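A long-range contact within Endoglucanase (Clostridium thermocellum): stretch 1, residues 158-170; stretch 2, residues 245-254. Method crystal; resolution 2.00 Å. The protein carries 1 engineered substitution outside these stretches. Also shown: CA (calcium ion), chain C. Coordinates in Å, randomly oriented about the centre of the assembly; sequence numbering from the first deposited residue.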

# COMPACT_ATOMS: atom_id res chain seq x y z
N THR A 158 -9.33 17.46 -11.08
CA THR A 158 -9.95 16.39 -10.30
C THR A 158 -8.99 15.19 -10.17
O THR A 158 -8.77 14.45 -11.13
CB THR A 158 -11.36 15.97 -10.81
OG1 THR A 158 -11.37 14.61 -11.24
CG2 THR A 158 -11.85 16.90 -11.93
N ILE A 159 -8.41 15.02 -8.99
CA ILE A 159 -7.40 13.99 -8.77
C ILE A 159 -8.06 12.65 -8.42
O ILE A 159 -7.76 11.63 -9.04
CB ILE A 159 -6.35 14.42 -7.71
CG1 ILE A 159 -5.75 15.79 -8.09
CG2 ILE A 159 -5.26 13.36 -7.56
CD1 ILE A 159 -4.90 16.44 -7.02
N VAL A 160 -8.96 12.66 -7.44
CA VAL A 160 -9.68 11.45 -7.02
C VAL A 160 -11.18 11.71 -6.91
O VAL A 160 -11.61 12.84 -6.67
CB VAL A 160 -9.15 10.88 -5.67
CG1 VAL A 160 -7.70 10.45 -5.81
CG2 VAL A 160 -9.27 11.90 -4.54
N VAL A 161 -11.99 10.67 -7.12
CA VAL A 161 -13.42 10.78 -6.88
C VAL A 161 -13.68 10.73 -5.37
O VAL A 161 -12.94 10.06 -4.65
CB VAL A 161 -14.27 9.71 -7.65
CG1 VAL A 161 -14.01 9.79 -9.16
CG2 VAL A 161 -14.02 8.30 -7.13
N PRO A 162 -14.70 11.46 -4.89
CA PRO A 162 -15.09 11.39 -3.48
C PRO A 162 -15.30 9.95 -3.00
O PRO A 162 -15.89 9.13 -3.71
CB PRO A 162 -16.40 12.16 -3.44
CG PRO A 162 -16.28 13.14 -4.56
CD PRO A 162 -15.55 12.41 -5.64
N GLY A 163 -14.80 9.65 -1.80
CA GLY A 163 -14.89 8.30 -1.23
C GLY A 163 -13.60 7.50 -1.34
O GLY A 163 -13.48 6.44 -0.73
N THR A 164 -12.64 8.02 -2.11
CA THR A 164 -11.39 7.30 -2.41
C THR A 164 -10.40 7.33 -1.25
O THR A 164 -10.15 8.39 -0.66
CB THR A 164 -10.70 7.91 -3.66
OG1 THR A 164 -11.61 7.91 -4.76
CG2 THR A 164 -9.42 7.13 -4.04
N THR A 165 -9.82 6.18 -0.93
CA THR A 165 -8.74 6.12 0.04
C THR A 165 -7.40 6.11 -0.71
O THR A 165 -7.14 5.23 -1.52
CB THR A 165 -8.86 4.90 0.97
OG1 THR A 165 -10.10 4.97 1.68
CG2 THR A 165 -7.71 4.86 1.98
N MSE A 166 -6.58 7.12 -0.43
CA MSE A 166 -5.24 7.23 -0.97
C MSE A 166 -4.23 6.68 0.03
O MSE A 166 -4.38 6.88 1.23
CB MSE A 166 -4.89 8.69 -1.26
CG MSE A 166 -5.66 9.34 -2.40
SE MSE A 166 -5.90 11.26 -2.06
CE MSE A 166 -7.51 11.09 -0.93
N THR A 167 -3.19 6.02 -0.48
CA THR A 167 -2.08 5.54 0.33
C THR A 167 -0.79 6.28 -0.06
O THR A 167 -0.39 6.26 -1.22
CB THR A 167 -1.88 4.01 0.16
OG1 THR A 167 -3.06 3.34 0.61
CG2 THR A 167 -0.70 3.51 0.96
N PHE A 168 -0.17 6.94 0.92
CA PHE A 168 1.10 7.64 0.72
C PHE A 168 2.21 6.84 1.38
O PHE A 168 2.00 6.22 2.42
CB PHE A 168 1.06 9.02 1.40
CG PHE A 168 0.05 9.98 0.81
CD1 PHE A 168 -1.32 9.82 1.06
CD2 PHE A 168 0.48 11.07 0.06
CE1 PHE A 168 -2.26 10.73 0.53
CE2 PHE A 168 -0.44 11.99 -0.47
CZ PHE A 168 -1.82 11.82 -0.23
N ARG A 169 3.40 6.84 0.77
CA ARG A 169 4.60 6.32 1.42
C ARG A 169 5.62 7.45 1.59
O ARG A 169 6.04 8.08 0.62
CB ARG A 169 5.20 5.13 0.66
CG ARG A 169 4.44 3.84 0.85
CD ARG A 169 3.30 3.68 -0.15
NE ARG A 169 2.66 2.36 -0.00
CZ ARG A 169 1.94 1.75 -0.94
NH1 ARG A 169 1.75 2.33 -2.13
NH2 ARG A 169 1.42 0.56 -0.71
N ILE A 170 6.01 7.69 2.84
CA ILE A 170 6.84 8.84 3.18
C ILE A 170 7.99 8.40 4.07
O ILE A 170 7.78 7.85 5.15
CB ILE A 170 6.00 9.96 3.90
CG1 ILE A 170 4.71 10.25 3.13
CG2 ILE A 170 6.82 11.25 4.07
CD1 ILE A 170 3.67 11.07 3.92
N ILE A 245 12.92 14.64 3.07
CA ILE A 245 11.85 13.66 3.10
C ILE A 245 11.77 13.00 1.73
O ILE A 245 11.97 13.65 0.71
CB ILE A 245 10.51 14.34 3.50
CG1 ILE A 245 10.51 14.62 5.00
CG2 ILE A 245 9.30 13.49 3.10
CD1 ILE A 245 9.61 15.76 5.41
N TYR A 246 11.50 11.70 1.72
CA TYR A 246 11.29 10.97 0.47
C TYR A 246 9.83 10.55 0.36
O TYR A 246 9.20 10.18 1.35
CB TYR A 246 12.22 9.76 0.38
CG TYR A 246 13.69 10.13 0.37
CD1 TYR A 246 14.37 10.35 1.57
CD2 TYR A 246 14.39 10.27 -0.82
CE1 TYR A 246 15.72 10.69 1.57
CE2 TYR A 246 15.74 10.61 -0.83
CZ TYR A 246 16.40 10.82 0.38
OH TYR A 246 17.74 11.15 0.39
N VAL A 247 9.30 10.64 -0.86
CA VAL A 247 7.89 10.35 -1.13
C VAL A 247 7.81 9.50 -2.39
O VAL A 247 8.43 9.81 -3.40
CB VAL A 247 7.07 11.65 -1.36
CG1 VAL A 247 5.60 11.31 -1.62
CG2 VAL A 247 7.20 12.61 -0.17
N ASP A 248 7.03 8.42 -2.32
CA ASP A 248 6.91 7.51 -3.46
C ASP A 248 5.65 6.71 -3.36
O ASP A 248 5.08 6.57 -2.27
CB ASP A 248 8.12 6.55 -3.54
CG ASP A 248 8.20 5.82 -4.87
OD1 ASP A 248 7.62 6.31 -5.87
OD2 ASP A 248 8.85 4.75 -4.94
N ALA A 249 5.22 6.18 -4.51
CA ALA A 249 4.17 5.17 -4.59
C ALA A 249 2.86 5.61 -3.94
O ALA A 249 2.24 4.85 -3.18
CB ALA A 249 4.67 3.83 -4.01
N ILE A 250 2.45 6.84 -4.24
CA ILE A 250 1.11 7.32 -3.87
C ILE A 250 0.11 6.59 -4.76
O ILE A 250 0.23 6.58 -5.99
CB ILE A 250 0.96 8.85 -4.01
CG1 ILE A 250 2.06 9.56 -3.22
CG2 ILE A 250 -0.42 9.29 -3.52
CD1 ILE A 250 2.18 11.05 -3.53
N ASP A 251 -0.86 5.94 -4.13
CA ASP A 251 -1.70 4.98 -4.83
C ASP A 251 -3.14 4.96 -4.33
O ASP A 251 -3.41 5.26 -3.16
CB ASP A 251 -1.09 3.58 -4.69
CG ASP A 251 -1.45 2.67 -5.85
OD1 ASP A 251 -1.95 3.18 -6.88
OD2 ASP A 251 -1.23 1.44 -5.73
N TRP A 252 -4.05 4.62 -5.23
CA TRP A 252 -5.45 4.41 -4.90
C TRP A 252 -6.09 3.55 -5.98
O TRP A 252 -5.48 3.30 -7.02
CB TRP A 252 -6.21 5.74 -4.73
CG TRP A 252 -6.22 6.60 -5.96
CD1 TRP A 252 -7.10 6.52 -7.01
CD2 TRP A 252 -5.31 7.66 -6.28
NE1 TRP A 252 -6.78 7.46 -7.96
CE2 TRP A 252 -5.69 8.18 -7.54
CE3 TRP A 252 -4.21 8.23 -5.62
CZ2 TRP A 252 -5.01 9.24 -8.15
CZ3 TRP A 252 -3.53 9.28 -6.23
CH2 TRP A 252 -3.94 9.77 -7.48
N LEU A 253 -7.33 3.12 -5.72
CA LEU A 253 -8.08 2.27 -6.64
C LEU A 253 -9.04 3.05 -7.52
O LEU A 253 -9.65 4.02 -7.08
CB LEU A 253 -8.86 1.21 -5.85
CG LEU A 253 -8.10 0.06 -5.20
CD1 LEU A 253 -8.92 -0.55 -4.07
CD2 LEU A 253 -7.72 -1.01 -6.23
N GLU A 254 -9.18 2.58 -8.76
CA GLU A 254 -10.13 3.10 -9.77
C GLU A 254 -9.61 4.37 -10.45
O GLU A 254 -9.07 4.30 -11.55
CB GLU A 254 -11.55 3.31 -9.22
CG GLU A 254 -12.20 2.07 -8.60
CD GLU A 254 -13.70 1.97 -8.84
OE1 GLU A 254 -14.25 2.79 -9.62
OE2 GLU A 254 -14.35 1.06 -8.26
CA CA C . 8.58 4.50 -7.42
O HOH W 1 -11.39 5.99 -6.59
O HOH W 2 -8.40 3.33 -3.08
O HOH W 3 -5.07 3.28 -1.07
O HOH W 4 1.15 0.91 -4.59

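Two distant segments of the endoglucanase chain meet here as neighbouring antiparallel strands, joined by backbone hydrogen bonds that are interrupted by an irregularity, which a side chain helps to bridge, and extended at one end by a tryptophan packed against a loop. The strand axes approach to 4.8 Å and run at 172°, close to ideal antiparallel.

Regular pairing is clearest at Thr167 and Asp251, which exchange two hydrogen bonds: Thr167 N to Asp251 O at 2.8 Å and Asp251 N to Thr167 O at 3.0 Å. Further along, the pairing loosens. Asp248 N still reaches Arg169 O at 3.1 Å, but the return bond from Arg169 N to Asp248 O is weak, at 3.5 Å. Between the Thr167-Asp251 and Ile170-Val247 pairs the first strand advances three residues and the second four. The extra residue accompanies the unusual backbone of Ala249, whose phi and psi of 57° and 45° depart from extended geometry. Its carbonyl is not left without a partner: Arg169 NH1 donates to Ala249 O at 2.8 Å, with the oxygen lying near the guanidinium plane, where N-H groups point. The same nitrogen donates to a water that in turn donates to Asp251 OD2, so the arginine and aspartate are linked through solvent. Asp248, meanwhile, binds the calcium ion through both carboxylate oxygens, OD1 at 2.6 Å and OD2 at 2.5 Å.

Apolar side chains supply the complementary packing. Ile250 CG2 sits over one face of the Phe168 ring, 4.2 Å from its centroid, a CH-pi contact that places a weakly polarised methyl against the electron-rich ring. Beyond the irregularity, Ile170 CG2 meets Ile245 CG2 at 3.5 Å, and Ile170 and Val247 point to the same face of the sheet.

Trp252 contributes the largest buried area of any residue in the contact. Val160 CG1 lies over the face of its five-membered ring, 3.7 Å from the centroid, while Ile159 CG2 approaches Trp252 CH2 at 3.8 Å and Met166 CG, of a selenomethionine, approaches Trp252 CE3 at 3.7 Å. Thr164 CG2 packs on Trp252 CB at 3.6 Å. Water finishes this end, one molecule donating to both Thr164 OG1 and Leu253 O, another joining Thr165 O to Leu253 N. The general lesson is that an imperfect strand pairing can remain cohesive when side chains and solvent satisfy the polar groups that regular pairing leaves free.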